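Side-chain contacts in betaine aldehyde dehydrogenase (Staphylococcus aureus subsp. aureus COL, PDB 4QTO), which catalyses the NAD-dependent oxidation of betaine aldehyde to glycine betaine, as a tetrameric member of the aldehyde dehydrogenase family: residues F140-G145 against F475-W480; A187-A192 against R490-E495. All coordinates share one frame; numbering follows the deposited sequence. Where two conformers were deposited one is given.

Contact 1: residues F140-G145 against F475-W480; sequences FMYFAG and FAQAPW
Helix 126-146 comes up against a type I beta turn, Phe-475 to Ala-478, in the loop that follows strand 465-468, the CA atoms of Tyr-142 and Ala-476 lying 6.3 Å apart. In the aldehyde dehydrogenase fold this joins a helix that packs on helix 183-197 to the long segment by which the chain returns from the sheet holding strand 465-468, and it illustrates how a single aromatic side chain can seat a turn. No direct hydrogen bond crosses the contact. Tyr-142 lays one ring face along the turn: Ala-476 O stands over the ring, nearer its rim than its centre, and approaches CE2 of Tyr-142 to 3.4 Å. At the root of the side chain CB of Tyr-142 presses on CB of Ala-476 at 3.5 Å. With CG of Tyr-142 anti to the backbone N (chi1 175°), the ring reaches off the helix and past Ala-476 to Gln-477. There CE1 of Tyr-142 meets CG of Gln-477 at 3.8 Å, and the ring and amide planes are turned 68° apart. The Gln-477 chain bends at chi2 (78°), CG staying on the tyrosine while NE2 hydrogen-bonds to Asp-148 and Glu-94 of the third subunit, tying the turn into the tetramer. The turn itself is closed by Ala-478 N to Phe-475 O. On the helix, CD2 of Tyr-142 sits over the centre of the Phe-143 ring, and Phe-143 goes on to touch Ala-192 and Leu-497. The phenol end is linked to the turn by a single water, which lies 2.8 Å from OH of Tyr-142 and donates a hydrogen bond to the backbone O of Gln-477, also at 2.8 Å.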
# COMPACT_ATOMS: atom_id res chain seq x y z
N PHE A 140 -17.36 -13.14 -4.84
CA PHE A 140 -16.52 -14.29 -4.52
C PHE A 140 -15.23 -14.29 -5.34
O PHE A 140 -14.16 -14.57 -4.81
CB PHE A 140 -17.25 -15.65 -4.65
CG PHE A 140 -18.22 -15.95 -3.51
CD1 PHE A 140 -17.75 -16.38 -2.29
CD2 PHE A 140 -19.58 -15.87 -3.70
CE1 PHE A 140 -18.61 -16.68 -1.24
CE2 PHE A 140 -20.45 -16.18 -2.64
CZ PHE A 140 -19.96 -16.58 -1.42
N MET A 141 -15.33 -13.96 -6.63
CA MET A 141 -14.13 -13.99 -7.48
C MET A 141 -13.12 -12.93 -7.04
O MET A 141 -11.92 -13.19 -7.05
CB MET A 141 -14.46 -13.81 -8.95
CG MET A 141 -13.30 -14.16 -9.87
SD MET A 141 -12.85 -15.91 -9.80
CE MET A 141 -14.37 -16.57 -10.53
N TYR A 142 -13.61 -11.76 -6.64
CA TYR A 142 -12.75 -10.68 -6.18
C TYR A 142 -11.95 -11.09 -4.94
O TYR A 142 -10.72 -10.97 -4.92
CB TYR A 142 -13.57 -9.42 -5.84
CG TYR A 142 -12.73 -8.30 -5.24
CD1 TYR A 142 -11.99 -7.44 -6.05
CD2 TYR A 142 -12.65 -8.13 -3.85
CE1 TYR A 142 -11.22 -6.42 -5.50
CE2 TYR A 142 -11.87 -7.15 -3.31
CZ TYR A 142 -11.16 -6.29 -4.12
OH TYR A 142 -10.40 -5.28 -3.55
N PHE A 143 -12.64 -11.62 -3.93
CA PHE A 143 -12.00 -12.05 -2.70
C PHE A 143 -11.09 -13.27 -2.90
O PHE A 143 -10.06 -13.37 -2.25
CB PHE A 143 -13.00 -12.24 -1.57
CG PHE A 143 -13.47 -10.93 -1.02
CD1 PHE A 143 -12.61 -10.14 -0.28
CD2 PHE A 143 -14.74 -10.44 -1.28
CE1 PHE A 143 -13.00 -8.89 0.20
CE2 PHE A 143 -15.14 -9.22 -0.79
CZ PHE A 143 -14.27 -8.44 -0.04
N ALA A 144 -11.47 -14.17 -3.83
CA ALA A 144 -10.59 -15.29 -4.19
C ALA A 144 -9.25 -14.75 -4.69
O ALA A 144 -8.17 -15.25 -4.31
CB ALA A 144 -11.22 -16.13 -5.27
N GLY A 145 -9.30 -13.73 -5.55
CA GLY A 145 -8.11 -13.13 -6.07
C GLY A 145 -7.32 -12.31 -5.08
O GLY A 145 -6.12 -12.14 -5.24
N PHE A 475 -19.73 -2.36 -5.97
CA PHE A 475 -19.00 -3.47 -6.53
C PHE A 475 -17.88 -3.89 -5.58
O PHE A 475 -17.41 -3.10 -4.76
CB PHE A 475 -18.46 -3.20 -7.97
CG PHE A 475 -17.90 -1.83 -8.18
CD1 PHE A 475 -16.68 -1.45 -7.68
CD2 PHE A 475 -18.62 -0.89 -8.91
CE1 PHE A 475 -16.18 -0.18 -7.88
CE2 PHE A 475 -18.12 0.38 -9.11
CZ PHE A 475 -16.88 0.74 -8.63
N ALA A 476 -17.45 -5.15 -5.74
CA ALA A 476 -16.49 -5.75 -4.82
C ALA A 476 -15.16 -5.02 -4.72
O ALA A 476 -14.51 -5.06 -3.69
CB ALA A 476 -16.25 -7.19 -5.22
N GLN A 477 -14.80 -4.29 -5.77
CA GLN A 477 -13.53 -3.57 -5.77
C GLN A 477 -13.46 -2.34 -4.84
O GLN A 477 -12.35 -1.91 -4.52
CB GLN A 477 -13.17 -3.13 -7.19
CG GLN A 477 -12.85 -4.28 -8.17
CD GLN A 477 -14.06 -5.06 -8.74
OE1 GLN A 477 -15.23 -4.72 -8.53
NE2 GLN A 477 -13.75 -6.11 -9.49
N ALA A 478 -14.61 -1.84 -4.39
CA ALA A 478 -14.63 -0.59 -3.57
C ALA A 478 -15.40 -0.80 -2.28
O ALA A 478 -16.45 -1.44 -2.28
CB ALA A 478 -15.29 0.51 -4.39
N PRO A 479 -14.93 -0.22 -1.17
CA PRO A 479 -15.59 -0.38 0.13
C PRO A 479 -16.91 0.34 0.22
O PRO A 479 -17.09 1.40 -0.39
CB PRO A 479 -14.60 0.23 1.10
CG PRO A 479 -13.89 1.28 0.28
CD PRO A 479 -13.71 0.60 -1.08
N TRP A 480 -17.82 -0.28 0.95
CA TRP A 480 -19.20 0.20 1.15
C TRP A 480 -19.52 0.23 2.63
O TRP A 480 -19.26 -0.76 3.34
CB TRP A 480 -20.12 -0.80 0.47
CG TRP A 480 -21.58 -0.55 0.64
CD1 TRP A 480 -22.38 -0.97 1.66
CD2 TRP A 480 -22.40 0.27 -0.21
NE1 TRP A 480 -23.65 -0.49 1.49
CE2 TRP A 480 -23.70 0.26 0.34
CE3 TRP A 480 -22.17 0.98 -1.39
CZ2 TRP A 480 -24.75 0.95 -0.25
CZ3 TRP A 480 -23.21 1.64 -1.99
CH2 TRP A 480 -24.50 1.63 -1.41
O HOH W 1 -9.97 -3.15 -5.27

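Contact 2: residues A187-A192 against R490-E495; sequences ASWKIA and RELGKE
Buried packing of an indole on a leucine, flanked by a salt bridge, joins helix 183-197 beside the Rossmann-type sheet of this aldehyde dehydrogenase to the segment leading into helix 493-498. Leu-492 sets CD2 over one face of Trp-189, 3.6 Å from the centroid of the five-membered ring and 10° off its normal, a clear CH-pi contact. Its other methyl, CD1, lies over the six-membered ring toward the rim, so the forked end spans both rings. Glu-491 takes the edge instead: OE1 lies in the indole plane, 3.3 Å from CE3 of Trp-189, with the carboxylate turned 76° from the ring. Extended beyond CG, Glu-491 also brings OE2 to within 2.7 Å of NZ of Lys-190, which meets it on the syn side, 25° out of the carboxylate plane. Lys-190 NZ also hydrogen-bonds Ser-254 OG and Thr-256 OG1, and the lysine side chain lies about 10 Å from the PEG molecule bound in the active site. The backbones are bridged by a water that donates to Trp-189 O and accepts from Leu-492 N, each bond 2.8 Å long.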
# COMPACT_ATOMS: atom_id res chain seq x y z
N ALA A 187 -24.97 -12.06 2.24
CA ALA A 187 -24.23 -13.21 2.75
C ALA A 187 -22.84 -13.28 2.07
O ALA A 187 -21.83 -13.50 2.75
CB ALA A 187 -24.97 -14.50 2.50
N SER A 188 -22.81 -13.11 0.75
CA SER A 188 -21.54 -13.19 0.00
C SER A 188 -20.53 -12.16 0.48
O SER A 188 -19.32 -12.40 0.54
CB SER A 188 -21.71 -13.09 -1.52
OG SER A 188 -22.03 -11.76 -1.98
N TRP A 189 -21.02 -10.97 0.83
CA TRP A 189 -20.13 -9.90 1.30
C TRP A 189 -19.39 -10.24 2.60
O TRP A 189 -18.31 -9.71 2.87
CB TRP A 189 -20.93 -8.61 1.52
CG TRP A 189 -21.45 -7.91 0.29
CD1 TRP A 189 -21.58 -8.42 -0.97
CD2 TRP A 189 -22.03 -6.60 0.25
NE1 TRP A 189 -22.15 -7.48 -1.79
CE2 TRP A 189 -22.41 -6.35 -1.07
CE3 TRP A 189 -22.21 -5.60 1.21
CZ2 TRP A 189 -23.01 -5.15 -1.45
CZ3 TRP A 189 -22.78 -4.39 0.82
CH2 TRP A 189 -23.16 -4.19 -0.49
N LYS A 190 -20.00 -11.10 3.40
CA LYS A 190 -19.45 -11.55 4.65
C LYS A 190 -18.67 -12.87 4.51
O LYS A 190 -17.54 -12.98 5.02
CB LYS A 190 -20.57 -11.69 5.70
CG LYS A 190 -21.39 -10.41 5.92
CD LYS A 190 -22.34 -10.55 7.07
CE LYS A 190 -23.32 -9.40 7.23
NZ LYS A 190 -22.66 -8.11 7.46
N ILE A 191 -19.23 -13.85 3.80
CA ILE A 191 -18.59 -15.15 3.68
C ILE A 191 -17.30 -15.05 2.92
O ILE A 191 -16.28 -15.66 3.32
CB ILE A 191 -19.51 -16.14 2.94
CG1 ILE A 191 -20.72 -16.49 3.81
CG2 ILE A 191 -18.78 -17.41 2.60
CD1 ILE A 191 -21.83 -17.13 3.02
N ALA A 192 -17.30 -14.31 1.81
CA ALA A 192 -16.12 -14.32 0.93
C ALA A 192 -14.84 -13.89 1.63
O ALA A 192 -13.82 -14.60 1.57
CB ALA A 192 -16.38 -13.53 -0.33
N ARG A 490 -16.48 -1.27 7.14
CA ARG A 490 -16.76 -1.35 5.73
C ARG A 490 -16.84 -2.82 5.28
O ARG A 490 -16.20 -3.70 5.86
CB ARG A 490 -15.66 -0.69 4.88
CG ARG A 490 -15.57 0.82 4.96
CD ARG A 490 -16.76 1.48 4.33
NE ARG A 490 -16.74 2.93 4.33
CZ ARG A 490 -17.13 3.68 5.37
NH1 ARG A 490 -17.55 3.11 6.51
NH2 ARG A 490 -17.13 4.99 5.28
N GLU A 491 -17.64 -3.04 4.26
CA GLU A 491 -17.69 -4.30 3.54
C GLU A 491 -17.22 -4.04 2.12
O GLU A 491 -17.30 -2.89 1.62
CB GLU A 491 -19.05 -4.92 3.58
CG GLU A 491 -19.35 -5.41 5.00
CD GLU A 491 -20.60 -6.26 5.13
OE1 GLU A 491 -21.58 -6.02 4.43
OE2 GLU A 491 -20.60 -7.17 5.95
N LEU A 492 -16.76 -5.08 1.46
CA LEU A 492 -16.18 -5.02 0.10
C LEU A 492 -14.81 -4.29 0.07
O LEU A 492 -14.41 -3.59 1.00
CB LEU A 492 -17.13 -4.40 -0.95
CG LEU A 492 -18.52 -5.05 -1.00
CD1 LEU A 492 -19.35 -4.36 -2.06
CD2 LEU A 492 -18.44 -6.55 -1.21
N GLY A 493 -14.09 -4.53 -1.02
CA GLY A 493 -12.77 -3.96 -1.21
C GLY A 493 -11.73 -4.46 -0.23
O GLY A 493 -11.96 -5.40 0.55
N LYS A 494 -10.55 -3.85 -0.29
CA LYS A 494 -9.49 -4.24 0.61
C LYS A 494 -9.84 -3.94 2.05
O LYS A 494 -9.52 -4.73 2.94
CB LYS A 494 -8.18 -3.57 0.18
CG LYS A 494 -7.69 -4.07 -1.18
CD LYS A 494 -6.38 -3.44 -1.60
CE LYS A 494 -5.99 -3.94 -2.99
NZ LYS A 494 -4.63 -3.45 -3.41
N GLU A 495 -10.56 -2.84 2.29
CA GLU A 495 -10.98 -2.49 3.62
C GLU A 495 -11.96 -3.53 4.18
O GLU A 495 -11.96 -3.85 5.37
CB GLU A 495 -11.57 -1.06 3.60
CG GLU A 495 -11.66 -0.37 4.93
CD GLU A 495 -11.95 1.14 4.82
OE1 GLU A 495 -12.31 1.73 5.85
OE2 GLU A 495 -11.82 1.68 3.71
O HOH W 2 -16.70 -7.45 2.92
O HOH W 3 -23.73 -7.49 4.42

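In the fold
Both contacts are buried, and each sets one of two neighbouring helices against the same returning segment of chain, so the pair shows how neighbouring joints can differ in chemistry. Their centres are 7 Å apart. The two parts of this segment are held together by probable hydrogen bonds, Trp-480 N to Glu-491 O and Ala-476 O to Gly-493 N, while Trp-480 meets Trp-189 edge-to-face. The two helices also touch, through Phe-140 on Ser-188. Both contacts use a bridging water; contact 1 otherwise rests on apolar and ring packing, and contact 2, nearer the chain centre, adds a salt bridge facing strand 252-256. Residues of both segments 475-480 and 490-495 also reach the second and third subunits.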